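Local structure of 2-dehydropantoate 2-reductase (Geobacter metallireducens, 3HN2) at residues G76-A81 with E260-E265. The protein probably catalyses the NADPH-dependent reduction of 2-dehydropantoate (ketopantoate) to (R)-pantoate, a step in the biosynthesis of pantothenate. Residues are numbered along the deposited sequence; the frame is centred on the assembly and turned at random.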
ATOM      1  N   GLY A  76      20.896   9.221 -10.531  1.00 40.48           N
ATOM      2  CA  GLY A  76      20.358   8.392  -9.457  1.00 48.21           C
ATOM      3  C   GLY A  76      21.309   8.315  -8.277  1.00 54.59           C
ATOM      4  O   GLY A  76      21.225   7.388  -7.464  1.00 54.73           O
ATOM      5  N   LEU A  77      22.211   9.297  -8.196  1.00 56.64           N
ATOM      6  CA  LEU A  77      23.206   9.407  -7.127  1.00 58.64           C
ATOM      7  C   LEU A  77      22.576   9.555  -5.753  1.00 60.65           C
ATOM      8  O   LEU A  77      21.500  10.131  -5.614  1.00 68.87           O
ATOM      9  CB  LEU A  77      24.103  10.629  -7.353  1.00 57.59           C
ATOM     10  CG  LEU A  77      25.318  10.603  -8.281  1.00 60.07           C
ATOM     11  CD1 LEU A  77      25.771  12.029  -8.541  1.00 53.27           C
ATOM     12  CD2 LEU A  77      26.460   9.772  -7.704  1.00 43.03           C
ATOM     13  N   LYS A  78      23.254   9.029  -4.742  1.00 61.56           N
ATOM     14  CA  LYS A  78      22.907   9.346  -3.369  1.00 58.57           C
ATOM     15  C   LYS A  78      23.349  10.781  -3.107  1.00 60.41           C
ATOM     16  O   LYS A  78      24.421  11.196  -3.553  1.00 61.54           O
ATOM     17  CB  LYS A  78      23.557   8.361  -2.402  1.00 50.27           C
ATOM     18  CG  LYS A  78      22.594   7.321  -1.839  1.00 52.73           C
ATOM     19  CD  LYS A  78      22.127   6.318  -2.889  1.00 61.56           C
ATOM     20  CE  LYS A  78      20.677   5.900  -2.653  1.00 75.73           C
ATOM     21  NZ  LYS A  78      20.462   5.266  -1.318  1.00 78.72           N
ATOM     22  N   THR A  79      22.511  11.531  -2.393  1.00 62.27           N
ATOM     23  CA  THR A  79      22.629  12.994  -2.312  1.00 60.20           C
ATOM     24  C   THR A  79      23.817  13.532  -1.509  1.00 58.74           C
ATOM     25  O   THR A  79      24.102  14.726  -1.555  1.00 62.20           O
ATOM     26  CB  THR A  79      21.326  13.638  -1.797  1.00 60.25           C
ATOM     27  OG1 THR A  79      20.895  12.970  -0.602  1.00 70.83           O
ATOM     28  CG2 THR A  79      20.234  13.541  -2.851  1.00 64.25           C
ATOM     29  N   PHE A  80      24.512  12.657  -0.786  1.00 59.94           N
ATOM     30  CA  PHE A  80      25.753  13.046  -0.116  1.00 59.00           C
ATOM     31  C   PHE A  80      26.954  13.108  -1.073  1.00 58.23           C
ATOM     32  O   PHE A  80      28.015  13.624  -0.715  1.00 58.47           O
ATOM     33  CB  PHE A  80      26.049  12.163   1.106  1.00 53.51           C
ATOM     34  CG  PHE A  80      25.800  10.697   0.890  1.00 53.35           C
ATOM     35  CD1 PHE A  80      24.649  10.098   1.395  1.00 69.25           C
ATOM     36  CD2 PHE A  80      26.730   9.907   0.220  1.00 60.61           C
ATOM     37  CE1 PHE A  80      24.415   8.736   1.216  1.00 64.98           C
ATOM     38  CE2 PHE A  80      26.508   8.545   0.035  1.00 61.69           C
ATOM     39  CZ  PHE A  80      25.351   7.956   0.540  1.00 65.07           C
ATOM     40  N   ALA A  81      26.767  12.586  -2.286  1.00 56.23           N
ATOM     41  CA  ALA A  81      27.762  12.669  -3.351  1.00 50.81           C
ATOM     42  C   ALA A  81      27.488  13.835  -4.305  1.00 49.71           C
ATOM     43  O   ALA A  81      28.035  13.878  -5.405  1.00 52.74           O
ATOM     44  CB  ALA A  81      27.814  11.359  -4.122  1.00 47.58           C
ATOM     45  N   GLU A 260      16.748   3.088   6.549  1.00 52.11           N
ATOM     46  CA  GLU A 260      16.930   2.030   7.539  1.00 49.91           C
ATOM     47  C   GLU A 260      17.899   0.963   7.017  1.00 53.26           C
ATOM     48  O   GLU A 260      18.763   0.485   7.757  1.00 54.20           O
ATOM     49  CB  GLU A 260      15.578   1.406   7.912  1.00 48.99           C
ATOM     50  CG  GLU A 260      15.671   0.286   8.958  1.00 47.22           C
ATOM     51  CD  GLU A 260      14.325  -0.292   9.369  1.00 55.41           C
ATOM     52  OE1 GLU A 260      13.285   0.083   8.783  1.00 46.28           O
ATOM     53  OE2 GLU A 260      14.316  -1.137  10.290  1.00 66.46           O
ATOM     54  N   ILE A 261      17.746   0.612   5.741  1.00 56.81           N
ATOM     55  CA  ILE A 261      18.621  -0.347   5.060  1.00 60.37           C
ATOM     56  C   ILE A 261      20.065   0.164   5.040  1.00 58.82           C
ATOM     57  O   ILE A 261      20.998  -0.585   5.332  1.00 58.76           O
ATOM     58  CB  ILE A 261      18.118  -0.658   3.611  1.00 61.72           C
ATOM     59  CG1 ILE A 261      16.694  -1.242   3.623  1.00 53.67           C
ATOM     60  CG2 ILE A 261      19.088  -1.584   2.859  1.00 65.97           C
ATOM     61  CD1 ILE A 261      16.522  -2.537   4.423  1.00 60.75           C
ATOM     62  N   ASP A 262      20.225   1.448   4.728  1.00 59.24           N
ATOM     63  CA  ASP A 262      21.531   2.108   4.745  1.00 65.96           C
ATOM     64  C   ASP A 262      22.169   2.122   6.142  1.00 67.34           C
ATOM     65  O   ASP A 262      23.387   1.982   6.274  1.00 71.95           O
ATOM     66  CB  ASP A 262      21.412   3.536   4.204  1.00 66.89           C
ATOM     67  CG  ASP A 262      21.101   3.583   2.715  1.00 79.07           C
ATOM     68  OD1 ASP A 262      21.648   2.758   1.951  1.00 90.54           O
ATOM     69  OD2 ASP A 262      20.316   4.464   2.304  1.00 85.87           O
ATOM     70  N   ARG A 263      21.334   2.292   7.167  1.00 66.15           N
ATOM     71  CA  ARG A 263      21.752   2.225   8.569  1.00 66.13           C
ATOM     72  C   ARG A 263      22.242   0.817   8.936  1.00 68.08           C
ATOM     73  O   ARG A 263      23.284   0.675   9.584  1.00 69.42           O
ATOM     74  CB  ARG A 263      20.592   2.659   9.475  1.00 65.48           C
ATOM     75  CG  ARG A 263      20.793   2.462  10.974  1.00 68.43           C
ATOM     76  CD  ARG A 263      21.107   3.769  11.661  1.00 61.21           C
ATOM     77  NE  ARG A 263      20.344   3.929  12.899  1.00 69.43           N
ATOM     78  CZ  ARG A 263      20.865   3.954  14.123  1.00 59.97           C
ATOM     79  NH1 ARG A 263      22.174   3.838  14.301  1.00 61.53           N
ATOM     80  NH2 ARG A 263      20.068   4.102  15.171  1.00 49.70           N
ATOM     81  N   GLU A 264      21.496  -0.204   8.507  1.00 66.03           N
ATOM     82  CA  GLU A 264      21.859  -1.612   8.719  1.00 64.24           C
ATOM     83  C   GLU A 264      23.189  -2.009   8.071  1.00 67.74           C
ATOM     84  O   GLU A 264      23.980  -2.746   8.664  1.00 66.19           O
ATOM     85  CB  GLU A 264      20.755  -2.534   8.206  1.00 65.28           C
ATOM     86  CG  GLU A 264      19.678  -2.870   9.226  1.00 55.25           C
ATOM     87  CD  GLU A 264      18.637  -3.818   8.665  1.00 57.55           C
ATOM     88  OE1 GLU A 264      19.024  -4.876   8.124  1.00 73.28           O
ATOM     89  OE2 GLU A 264      17.433  -3.507   8.757  1.00 59.23           O
ATOM     90  N   GLU A 265      23.422  -1.515   6.854  1.00 70.19           N
ATOM     91  CA  GLU A 265      24.668  -1.763   6.121  1.00 70.81           C
ATOM     92  C   GLU A 265      25.789  -0.815   6.551  1.00 71.20           C
ATOM     93  O   GLU A 265      26.939  -0.978   6.137  1.00 76.48           O
ATOM     94  CB  GLU A 265      24.442  -1.649   4.610  1.00 68.60           C
ATOM     95  CG  GLU A 265      23.593  -2.763   4.000  1.00 68.04           C
ATOM     96  CD  GLU A 265      23.202  -2.498   2.547  1.00 78.76           C
ATOM     97  OE1 GLU A 265      23.132  -1.316   2.137  1.00 90.61           O
ATOM     98  OE2 GLU A 265      22.954  -3.480   1.812  1.00 82.37           O
TER
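Asp262 on helix 258-264 faces Lys78, and the two segments meet through one pair of charged atoms. The carboxylate oxygen OD2 of Asp262 lies 3.7 Å from NZ of Lys78, a long salt bridge, while the two CA atoms remain 11.0 Å apart. The side chains approach from opposite directions, and the lysine, bent at chi2, chi3 and chi4, reaches less far than a straight chain would. In Asp262 the carboxylate sits beside the backbone N (chi1 -69°), and Arg267, its stronger partner, holds the other oxygen, OD1, through NH2. The contact illustrates how a thin ionic link can lie across the interdomain cleft of a two-domain reductase: Lys78 belongs to the loop after strand 72-75 of the Rossmann-type domain, which probably binds NADPH, and Asp262 to the helical C-terminal domain. Glu270 OE2 also forms a weak, long ion pair with Lys78 NZ, and OE1 of the same glutamate hydrogen-bonds Thr79 OG1. The next residue along the helix, Arg263, turns to its own domain, NE and NH2 hydrogen-bonding the carbonyl oxygens of Ala198 and Leu199, and at the end of the segment Glu265 OE1 makes a salt bridge with Arg267 NH2, the nitrogen that also meets Asp262 OD1.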